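Local structure of Wss1p (Saccharomyces cerevisiae FostersO, 5XBN) at residues I48-I51 with A52-V55; L114-L117 with T118-L121; Y130-L133 with D134-G138; R139-V142 with I143-G147. The protein cleaves DNA-binding proteins as a zinc- and DNA-dependent metalloendopeptidase and takes part in the repair of toxic DNA-protein cross-links. All coordinates share one frame; numbering follows the deposited sequence.

Contact 1: I48-I51 with A52-V55; sequences IKEI and AHKV
The imidazole of His53 meets the carboxylate of Glu50 at its edge, OE2 lying near the ring plane and 4.2 Å from CD2. The same oxygen sits against the aliphatic part of Lys54, 3.6 Å from CG, so one arm of the carboxylate faces both the third and the fourth residue ahead on helix 41-54. Glu50 gets there by running its CG anti to the backbone N (chi1 -176°) and then bending at chi2, which folds the chain forward along the helix. The Lys54 chain leans across it at a slant and turns at chi3, carrying NZ away to 5.3 Å from Glu50 OE2 and into a long, weak ion pair with Glu144.

Beneath these side chains the last helical turns are closed by successive i to i+4 bonds, the final one from Val55 N to Ile51 O at 3.1 Å. On the buried side Ile51 and Val55 pack on Met110 of helix 106-118, while Ala52 touches Ile29 of strand 29-33. Glu50 and Lys54 therefore meet through a carboxylate oxygen and methylenes, and any attraction between their charges probably acts at a distance, without a direct ion pair.

Contact 2: L114-L117 with T118-L121; sequences LHEL and THNL. With ZN (zinc ion), chain B.
His115 NE2 and His119 NE2, one helical turn apart, lie 3.2 Å from each other because both bind the same metal. From CB of His115 the ring is carried anti to the backbone N (chi1 -180°), which swings it forward along the helix. CG and ND1 both lie 4.1 Å from the zinc. CD2 and CE1 flank the tip on the metal side, CD2 coming to 3.6 Å from His119 NE2 and CE1 to 2.9 Å from the zinc. NE2 of His115, at the tip, binds the zinc at 2.0 Å. His119 NE2 completes the pair, 2.1 Å from the zinc, its ring plane turned 67° from that of His115.

This is the HExxH motif of zinc metallopeptidases, carried by helix 106-118 and the residues that follow it; His125 is the third protein ligand and a water takes a further position. Phe122 O accepts a hydrogen bond from His119 ND1 and so fixes the rotation of that ring. Glu116, the probable active-site glutamate of the motif, places OE1 at the edge of the His119 ring, 3.5 Å from CD2, with carboxylate and ring planes 40° apart.

On another side of the helix Thr118 grips Leu114 O twice, through N and through OG1 at 2.8 Å, the two donors arriving from opposite faces of the carbonyl plane. Thr118 also packs on Leu133 and Leu136 of helix 127-145.

Contact 3: Y130-L133 with D134-G138; sequences YNKL and DELIG
Leu133 and Ile137 meet through their terminal methyls, CD1 to CD1 at 3.7 Å, while Lys132 lays CE beside CD2 of Leu136, also at 3.7 Å. Both are i to i+4 pairs on helix 127-145, which packs against helix 106-118, bearer of the zinc-binding HExxH motif.

In each pair the earlier side chain slants across the later one. Leu133 holds CG anti to its N (chi1 171°), a torsion that brings the CD1 branch to the end of Ile137, with CG as well as CD1 close to the Ile137 methyl. Lys132 starts the same way but bends at chi2; its CE rests against both CD2 and CG of the leucine, and NZ goes on to a hydrogen bond with Asn62 of helix 56-62. Leu136 thus has aliphatic lysine on one side and is buried among Leu58, Asn62 and Phe64. With alanine in place of Leu136, a gap would probably open between the three helices, and the end of the Lys132 chain would lose its support.

Farther out, Ile137 packs on Leu114 of helix 106-118, and Tyr130 touches the zinc ligand His125. Consecutive backbone bonds hold the spacing of these side chains; the last, from Ile137 N to Leu133 O, is 2.9 Å long with an N-H...O angle of 169°.

Contact 4: R139-V142 with I143-G147; sequences RQWV and IEQRG
Gln140 and Glu144 cross at a slant with amide and carboxylate planes 72° apart, yet the bond between them is nearly straight: NE2 donates to OE2 at 2.9 Å with an angle of 169°. The acceptor lies in the amide plane of Gln140, and Glu144 offers the anti lone pair of OE2. Gln140 NE2 also donates to Lys54 O, so two acceptors, Glu144 OE2 and Lys54 O, hold this amide nitrogen. A leucine in place of Glu144 would probably leave the amide with a single hold, on Lys54 O, and deprive Lys54 NZ of a weak ionic partner.

Arg139 and Ile143 meet at about a right angle; the isoleucine CG1 sits over one guanidinium face, 3.8 Å from NE and toward the rim. Bent at chi2, the arginine reaches on to a salt bridge with Glu61. Val142 and Arg146 instead run side by side, CG1 lying 3.6 Å from the arginine NE. The Trp141 indole and the Gln145 amide cross with their planes 60° apart, NE1 near NE2 without a hydrogen bond.

Helix 127-145 ends within 143-147, where Gly147, at positive phi, follows the last turn; the bond from its N to Glu144 O, 3.0 Å, is one of the two that lead back into that turn and make a Schellman motif.

Overall arrangement
From the N terminus, contact 1 comes first, at the end of helix 41-54; contact 2 follows at the end of helix 106-118, and contacts 3 and 4 occupy successive lengths of helix 127-145. All four are local, lying in series with none nested or crossed, and none closes a long loop. Through space they join three helices. Val55 packs on Leu114 between contacts 1 and 2, and contact 2 lies against contact 3 where His115 and Thr118 meet Leu133. Contact 4 returns to contact 1 through Lys54, whose O and NZ face Gln140 and Glu144, about 13 Å separating the two centres. Contacts 1 and 3 do not touch.

Contact 1: I48-I51 with A52-V55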
loop_
_atom_site.group_PDB
_atom_site.type_symbol
_atom_site.label_atom_id
_atom_site.label_comp_id
_atom_site.label_asym_id
_atom_site.label_seq_id
_atom_site.Cartn_x
_atom_site.Cartn_y
_atom_site.Cartn_z
ATOM N N ILE A 48 6.669 -5.301 0.720
ATOM C CA ILE A 48 5.243 -5.190 0.408
ATOM C C ILE A 48 4.425 -6.102 1.334
ATOM O O ILE A 48 3.286 -5.789 1.678
ATOM C CB ILE A 48 4.953 -5.504 -1.094
ATOM C CG1 ILE A 48 3.623 -4.853 -1.528
ATOM C CG2 ILE A 48 4.945 -6.993 -1.356
ATOM C CD1 ILE A 48 3.419 -4.825 -3.046
ATOM N N LYS A 49 5.019 -7.202 1.791
ATOM C CA LYS A 49 4.323 -8.051 2.754
ATOM C C LYS A 49 4.251 -7.391 4.112
ATOM O O LYS A 49 3.302 -7.615 4.853
ATOM C CB LYS A 49 5.007 -9.414 2.880
ATOM C CG LYS A 49 4.755 -10.285 1.661
ATOM C CD LYS A 49 5.285 -11.701 1.862
ATOM C CE LYS A 49 4.970 -12.544 0.628
ATOM N NZ LYS A 49 5.257 -14.004 0.817
ATOM N N GLU A 50 5.259 -6.586 4.444
ATOM C CA GLU A 50 5.227 -5.872 5.719
ATOM C C GLU A 50 4.173 -4.770 5.656
ATOM O O GLU A 50 3.473 -4.530 6.629
ATOM C CB GLU A 50 6.602 -5.299 6.073
ATOM C CG GLU A 50 6.676 -4.613 7.446
ATOM C CD GLU A 50 6.420 -5.552 8.628
ATOM O OE1 GLU A 50 6.541 -6.784 8.471
ATOM O OE2 GLU A 50 6.108 -5.051 9.731
ATOM N N ILE A 51 4.061 -4.107 4.506
ATOM C CA ILE A 51 2.985 -3.127 4.313
ATOM C C ILE A 51 1.629 -3.805 4.502
ATOM O O ILE A 51 0.771 -3.322 5.248
ATOM C CB ILE A 51 3.042 -2.489 2.903
ATOM C CG1 ILE A 51 4.298 -1.635 2.730
ATOM C CG2 ILE A 51 1.770 -1.653 2.625
ATOM C CD1 ILE A 51 4.233 -0.305 3.433
ATOM N N ALA A 52 1.457 -4.948 3.841
ATOM C CA ALA A 52 0.217 -5.727 3.928
ATOM C C ALA A 52 -0.109 -6.102 5.363
ATOM O O ALA A 52 -1.235 -5.972 5.807
ATOM C CB ALA A 52 0.316 -6.980 3.075
ATOM N N HIS A 53 0.892 -6.580 6.087
ATOM C CA HIS A 53 0.707 -6.949 7.481
ATOM C C HIS A 53 0.320 -5.741 8.315
ATOM O O HIS A 53 -0.623 -5.789 9.111
ATOM C CB HIS A 53 1.990 -7.583 8.032
ATOM C CG HIS A 53 1.955 -7.835 9.503
ATOM N ND1 HIS A 53 0.974 -8.591 10.103
ATOM C CD2 HIS A 53 2.780 -7.431 10.498
ATOM C CE1 HIS A 53 1.195 -8.650 11.403
ATOM N NE2 HIS A 53 2.283 -7.951 11.669
ATOM N N LYS A 54 1.042 -4.646 8.122
ATOM C CA LYS A 54 0.856 -3.496 8.994
ATOM C C LYS A 54 -0.533 -2.873 8.829
ATOM O O LYS A 54 -1.063 -2.333 9.798
ATOM C CB LYS A 54 1.930 -2.450 8.746
ATOM C CG LYS A 54 3.270 -2.814 9.396
ATOM C CD LYS A 54 4.314 -1.746 9.136
ATOM C CE LYS A 54 4.582 -0.933 10.400
ATOM N NZ LYS A 54 5.456 0.235 10.122
ATOM N N VAL A 55 -1.119 -2.950 7.631
ATOM C CA VAL A 55 -2.471 -2.381 7.439
ATOM C C VAL A 55 -3.616 -3.348 7.685
ATOM O O VAL A 55 -4.769 -3.022 7.415
ATOM C CB VAL A 55 -2.702 -1.821 6.012
ATOM C CG1 VAL A 55 -1.843 -0.652 5.787
ATOM C CG2 VAL A 55 -2.519 -2.886 4.927
#

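Contact 2: L114-L117 with T118-L121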
loop_
_atom_site.group_PDB
_atom_site.type_symbol
_atom_site.label_atom_id
_atom_site.label_comp_id
_atom_site.label_asym_id
_atom_site.label_seq_id
_atom_site.Cartn_x
_atom_site.Cartn_y
_atom_site.Cartn_z
ATOM N N LEU A 114 -2.415 4.004 2.030
ATOM C CA LEU A 114 -3.655 4.504 2.607
ATOM C C LEU A 114 -4.434 5.365 1.607
ATOM O O LEU A 114 -5.666 5.326 1.578
ATOM C CB LEU A 114 -3.375 5.289 3.887
ATOM C CG LEU A 114 -2.720 4.469 5.015
ATOM C CD1 LEU A 114 -2.472 5.330 6.245
ATOM C CD2 LEU A 114 -3.547 3.263 5.380
ATOM N N HIS A 115 -3.716 6.140 0.797
ATOM C CA HIS A 115 -4.331 6.874 -0.304
ATOM C C HIS A 115 -5.092 5.918 -1.211
ATOM O O HIS A 115 -6.247 6.151 -1.570
ATOM C CB HIS A 115 -3.257 7.624 -1.115
ATOM C CG HIS A 115 -3.795 8.415 -2.274
ATOM N ND1 HIS A 115 -3.713 9.794 -2.332
ATOM C CD2 HIS A 115 -4.402 8.028 -3.424
ATOM C CE1 HIS A 115 -4.253 10.218 -3.461
ATOM N NE2 HIS A 115 -4.675 9.167 -4.147
ATOM N N GLU A 116 -4.443 4.833 -1.605
ATOM C CA GLU A 116 -5.102 3.917 -2.528
ATOM C C GLU A 116 -6.242 3.136 -1.892
ATOM O O GLU A 116 -7.214 2.846 -2.567
ATOM C CB GLU A 116 -4.090 2.943 -3.140
ATOM C CG GLU A 116 -2.961 3.663 -3.887
ATOM C CD GLU A 116 -3.456 4.582 -4.982
ATOM O OE1 GLU A 116 -4.551 4.349 -5.530
ATOM O OE2 GLU A 116 -2.736 5.537 -5.317
ATOM N N LEU A 117 -6.128 2.794 -0.606
ATOM C CA LEU A 117 -7.248 2.157 0.091
ATOM C C LEU A 117 -8.463 3.075 0.121
ATOM O O LEU A 117 -9.593 2.624 0.037
ATOM C CB LEU A 117 -6.858 1.766 1.522
ATOM C CG LEU A 117 -5.988 0.506 1.590
ATOM C CD1 LEU A 117 -5.464 0.322 3.011
ATOM C CD2 LEU A 117 -6.801 -0.721 1.127
ATOM N N THR A 118 -8.225 4.371 0.250
ATOM C CA THR A 118 -9.329 5.330 0.273
ATOM C C THR A 118 -10.129 5.241 -1.034
ATOM O O THR A 118 -11.341 5.396 -1.028
ATOM C CB THR A 118 -8.805 6.766 0.505
ATOM O OG1 THR A 118 -8.063 6.809 1.735
ATOM C CG2 THR A 118 -9.941 7.763 0.592
ATOM N N HIS A 119 -9.440 4.937 -2.135
ATOM C CA HIS A 119 -10.089 4.770 -3.440
ATOM C C HIS A 119 -10.937 3.492 -3.558
ATOM O O HIS A 119 -11.652 3.319 -4.548
ATOM C CB HIS A 119 -9.037 4.778 -4.564
ATOM C CG HIS A 119 -8.521 6.143 -4.913
ATOM N ND1 HIS A 119 -9.352 7.226 -5.114
ATOM C CD2 HIS A 119 -7.260 6.597 -5.102
ATOM C CE1 HIS A 119 -8.622 8.287 -5.410
ATOM N NE2 HIS A 119 -7.347 7.932 -5.419
ATOM N N ASN A 120 -10.864 2.593 -2.578
ATOM C CA ASN A 120 -11.854 1.502 -2.506
ATOM C C ASN A 120 -13.253 2.073 -2.339
ATOM O O ASN A 120 -14.245 1.469 -2.772
ATOM C CB ASN A 120 -11.560 0.544 -1.339
ATOM C CG ASN A 120 -10.505 -0.492 -1.677
ATOM O OD1 ASN A 120 -9.626 -0.256 -2.521
ATOM N ND2 ASN A 120 -10.581 -1.649 -1.018
ATOM N N LEU A 121 -13.330 3.245 -1.708
ATOM C CA LEU A 121 -14.613 3.886 -1.408
ATOM C C LEU A 121 -14.909 5.087 -2.287
ATOM O O LEU A 121 -16.046 5.277 -2.729
ATOM C CB LEU A 121 -14.662 4.352 0.048
ATOM C CG LEU A 121 -14.690 3.303 1.154
ATOM C CD1 LEU A 121 -14.550 3.979 2.516
ATOM C CD2 LEU A 121 -15.974 2.510 1.084
HETATM ZN ZN ZN B . -5.776 9.218 -5.777
HETATM O O HOH W 1 -4.854 9.182 -7.510
#

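Contact 3: Y130-L133 with D134-G138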
loop_
_atom_site.group_PDB
_atom_site.type_symbol
_atom_site.label_atom_id
_atom_site.label_comp_id
_atom_site.label_asym_id
_atom_site.label_seq_id
_atom_site.Cartn_x
_atom_site.Cartn_y
_atom_site.Cartn_z
ATOM N N TYR A 130 -10.500 13.203 0.870
ATOM C CA TYR A 130 -9.458 13.714 1.751
ATOM C C TYR A 130 -9.831 13.536 3.221
ATOM O O TYR A 130 -8.971 13.280 4.069
ATOM C CB TYR A 130 -9.181 15.178 1.442
ATOM C CG TYR A 130 -8.369 15.380 0.191
ATOM C CD1 TYR A 130 -7.038 14.997 0.141
ATOM C CD2 TYR A 130 -8.935 15.943 -0.950
ATOM C CE1 TYR A 130 -6.290 15.175 -0.997
ATOM C CE2 TYR A 130 -8.187 16.131 -2.098
ATOM C CZ TYR A 130 -6.868 15.740 -2.115
ATOM O OH TYR A 130 -6.097 15.913 -3.245
ATOM N N ASN A 131 -11.114 13.668 3.523
ATOM C CA ASN A 131 -11.570 13.466 4.891
ATOM C C ASN A 131 -11.301 12.046 5.352
ATOM O O ASN A 131 -10.770 11.806 6.434
ATOM C CB ASN A 131 -13.067 13.751 5.026
ATOM C CG ASN A 131 -13.561 13.454 6.417
ATOM O OD1 ASN A 131 -13.161 14.115 7.370
ATOM N ND2 ASN A 131 -14.377 12.425 6.557
ATOM N N LYS A 132 -11.667 11.095 4.505
ATOM C CA LYS A 132 -11.451 9.692 4.812
ATOM C C LYS A 132 -9.961 9.361 4.923
ATOM O O LYS A 132 -9.547 8.648 5.844
ATOM C CB LYS A 132 -12.112 8.822 3.738
ATOM C CG LYS A 132 -11.922 7.331 3.960
ATOM C CD LYS A 132 -12.654 6.879 5.192
ATOM C CE LYS A 132 -12.351 5.436 5.511
ATOM N NZ LYS A 132 -13.187 5.025 6.677
ATOM N N LEU A 133 -9.154 9.882 3.997
ATOM C CA LEU A 133 -7.725 9.573 4.002
ATOM C C LEU A 133 -7.096 10.105 5.284
ATOM O O LEU A 133 -6.251 9.459 5.898
ATOM C CB LEU A 133 -7.037 10.157 2.766
ATOM C CG LEU A 133 -5.514 10.090 2.749
ATOM C CD1 LEU A 133 -5.032 8.654 2.959
ATOM C CD2 LEU A 133 -4.987 10.660 1.441
ATOM N N ASP A 134 -7.522 11.292 5.689
ATOM C CA ASP A 134 -7.047 11.863 6.943
ATOM C C ASP A 134 -7.398 10.980 8.145
ATOM O O ASP A 134 -6.555 10.762 9.022
ATOM C CB ASP A 134 -7.620 13.263 7.113
ATOM C CG ASP A 134 -7.305 13.840 8.459
ATOM O OD1 ASP A 134 -6.153 14.283 8.655
ATOM O OD2 ASP A 134 -8.207 13.829 9.315
ATOM N N GLU A 135 -8.619 10.441 8.182
ATOM C CA GLU A 135 -8.988 9.500 9.241
ATOM C C GLU A 135 -8.135 8.234 9.213
ATOM O O GLU A 135 -7.741 7.728 10.267
ATOM C CB GLU A 135 -10.463 9.099 9.157
ATOM C CG GLU A 135 -11.449 10.231 9.455
ATOM C CD GLU A 135 -11.321 10.756 10.876
ATOM O OE1 GLU A 135 -11.159 9.934 11.815
ATOM O OE2 GLU A 135 -11.385 11.994 11.059
ATOM N N LEU A 136 -7.857 7.714 8.017
ATOM C CA LEU A 136 -7.073 6.476 7.929
ATOM C C LEU A 136 -5.644 6.679 8.389
ATOM O O LEU A 136 -5.085 5.852 9.120
ATOM C CB LEU A 136 -7.087 5.931 6.501
ATOM C CG LEU A 136 -8.472 5.505 6.020
ATOM C CD1 LEU A 136 -8.399 5.061 4.560
ATOM C CD2 LEU A 136 -9.069 4.406 6.889
ATOM N N ILE A 137 -5.041 7.771 7.940
ATOM C CA ILE A 137 -3.665 8.091 8.313
ATOM C C ILE A 137 -3.557 8.229 9.822
ATOM O O ILE A 137 -2.639 7.685 10.435
ATOM C CB ILE A 137 -3.187 9.387 7.625
ATOM C CG1 ILE A 137 -2.973 9.119 6.135
ATOM C CG2 ILE A 137 -1.890 9.930 8.269
ATOM C CD1 ILE A 137 -2.798 10.385 5.311
ATOM N N GLY A 138 -4.510 8.934 10.419
ATOM C CA GLY A 138 -4.523 9.115 11.862
ATOM C C GLY A 138 -4.652 7.803 12.612
ATOM O O GLY A 138 -3.915 7.524 13.569
#

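Contact 4: R139-V142 with I143-G147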
loop_
_atom_site.group_PDB
_atom_site.type_symbol
_atom_site.label_atom_id
_atom_site.label_comp_id
_atom_site.label_asym_id
_atom_site.label_seq_id
_atom_site.Cartn_x
_atom_site.Cartn_y
_atom_site.Cartn_z
ATOM N N ARG A 139 -5.585 6.979 12.159
ATOM C CA ARG A 139 -5.877 5.730 12.834
ATOM C C ARG A 139 -4.736 4.733 12.663
ATOM O O ARG A 139 -4.400 4.014 13.604
ATOM C CB ARG A 139 -7.180 5.152 12.301
ATOM C CG ARG A 139 -7.553 3.826 12.880
ATOM C CD ARG A 139 -7.653 3.876 14.382
ATOM N NE ARG A 139 -8.113 2.592 14.881
ATOM C CZ ARG A 139 -7.963 2.179 16.128
ATOM N NH1 ARG A 139 -7.367 2.962 17.020
ATOM N NH2 ARG A 139 -8.404 0.979 16.478
ATOM N N GLN A 140 -4.130 4.705 11.478
ATOM C CA GLN A 140 -3.053 3.749 11.219
ATOM C C GLN A 140 -1.891 3.985 12.183
ATOM O O GLN A 140 -1.267 3.034 12.664
ATOM C CB GLN A 140 -2.567 3.833 9.772
ATOM C CG GLN A 140 -1.382 2.908 9.473
ATOM C CD GLN A 140 -1.719 1.426 9.629
ATOM O OE1 GLN A 140 -2.888 1.025 9.598
ATOM N NE2 GLN A 140 -0.685 0.604 9.798
ATOM N N TRP A 141 -1.600 5.250 12.475
ATOM C CA TRP A 141 -0.519 5.545 13.418
ATOM C C TRP A 141 -0.796 4.940 14.780
ATOM O O TRP A 141 0.091 4.333 15.384
ATOM C CB TRP A 141 -0.310 7.052 13.586
ATOM C CG TRP A 141 0.618 7.369 14.750
ATOM C CD1 TRP A 141 0.260 7.649 16.040
ATOM C CD2 TRP A 141 2.045 7.408 14.714
ATOM N NE1 TRP A 141 1.380 7.869 16.808
ATOM C CE2 TRP A 141 2.488 7.733 16.018
ATOM C CE3 TRP A 141 2.990 7.219 13.707
ATOM C CZ2 TRP A 141 3.838 7.858 16.337
ATOM C CZ3 TRP A 141 4.339 7.347 14.027
ATOM C CH2 TRP A 141 4.746 7.668 15.332
ATOM N N VAL A 142 -2.018 5.127 15.275
ATOM C CA VAL A 142 -2.391 4.632 16.595
ATOM C C VAL A 142 -2.335 3.117 16.624
ATOM O O VAL A 142 -1.892 2.523 17.602
ATOM C CB VAL A 142 -3.814 5.090 17.010
ATOM C CG1 VAL A 142 -4.236 4.438 18.324
ATOM C CG2 VAL A 142 -3.882 6.611 17.111
ATOM N N ILE A 143 -2.815 2.493 15.553
ATOM C CA ILE A 143 -2.737 1.039 15.442
ATOM C C ILE A 143 -1.300 0.530 15.565
ATOM O O ILE A 143 -1.035 -0.450 16.256
ATOM C CB ILE A 143 -3.334 0.559 14.103
ATOM C CG1 ILE A 143 -4.856 0.728 14.129
ATOM C CG2 ILE A 143 -2.950 -0.883 13.835
ATOM C CD1 ILE A 143 -5.551 0.540 12.753
ATOM N N GLU A 144 -0.378 1.202 14.893
ATOM C CA GLU A 144 1.025 0.788 14.911
ATOM C C GLU A 144 1.633 1.036 16.281
ATOM O O GLU A 144 2.356 0.193 16.811
ATOM C CB GLU A 144 1.825 1.513 13.835
ATOM C CG GLU A 144 1.436 1.103 12.410
ATOM C CD GLU A 144 2.299 1.781 11.353
ATOM O OE1 GLU A 144 3.383 2.295 11.716
ATOM O OE2 GLU A 144 1.898 1.816 10.164
ATOM N N GLN A 145 1.324 2.192 16.857
ATOM C CA GLN A 145 1.865 2.559 18.169
ATOM C C GLN A 145 1.501 1.520 19.221
ATOM O O GLN A 145 2.303 1.198 20.103
ATOM C CB GLN A 145 1.338 3.930 18.578
ATOM C CG GLN A 145 2.335 4.824 19.270
ATOM C CD GLN A 145 1.678 6.080 19.796
ATOM O OE1 GLN A 145 0.466 6.107 20.035
ATOM N NE2 GLN A 145 2.464 7.131 19.967
ATOM N N ARG A 146 0.282 1.002 19.119
ATOM C CA ARG A 146 -0.220 0.023 20.078
ATOM C C ARG A 146 0.026 -1.411 19.629
ATOM O O ARG A 146 -0.342 -2.359 20.323
ATOM C CB ARG A 146 -1.709 0.255 20.323
ATOM C CG ARG A 146 -2.006 1.681 20.752
ATOM C CD ARG A 146 -3.367 1.804 21.396
ATOM N NE ARG A 146 -3.700 3.202 21.639
ATOM C CZ ARG A 146 -4.746 3.604 22.349
ATOM N NH1 ARG A 146 -5.558 2.707 22.896
ATOM N NH2 ARG A 146 -4.979 4.900 22.511
ATOM N N GLY A 147 0.652 -1.568 18.466
ATOM C CA GLY A 147 0.975 -2.883 17.938
ATOM C C GLY A 147 -0.236 -3.760 17.677
ATOM O O GLY A 147 -0.161 -4.983 17.799
#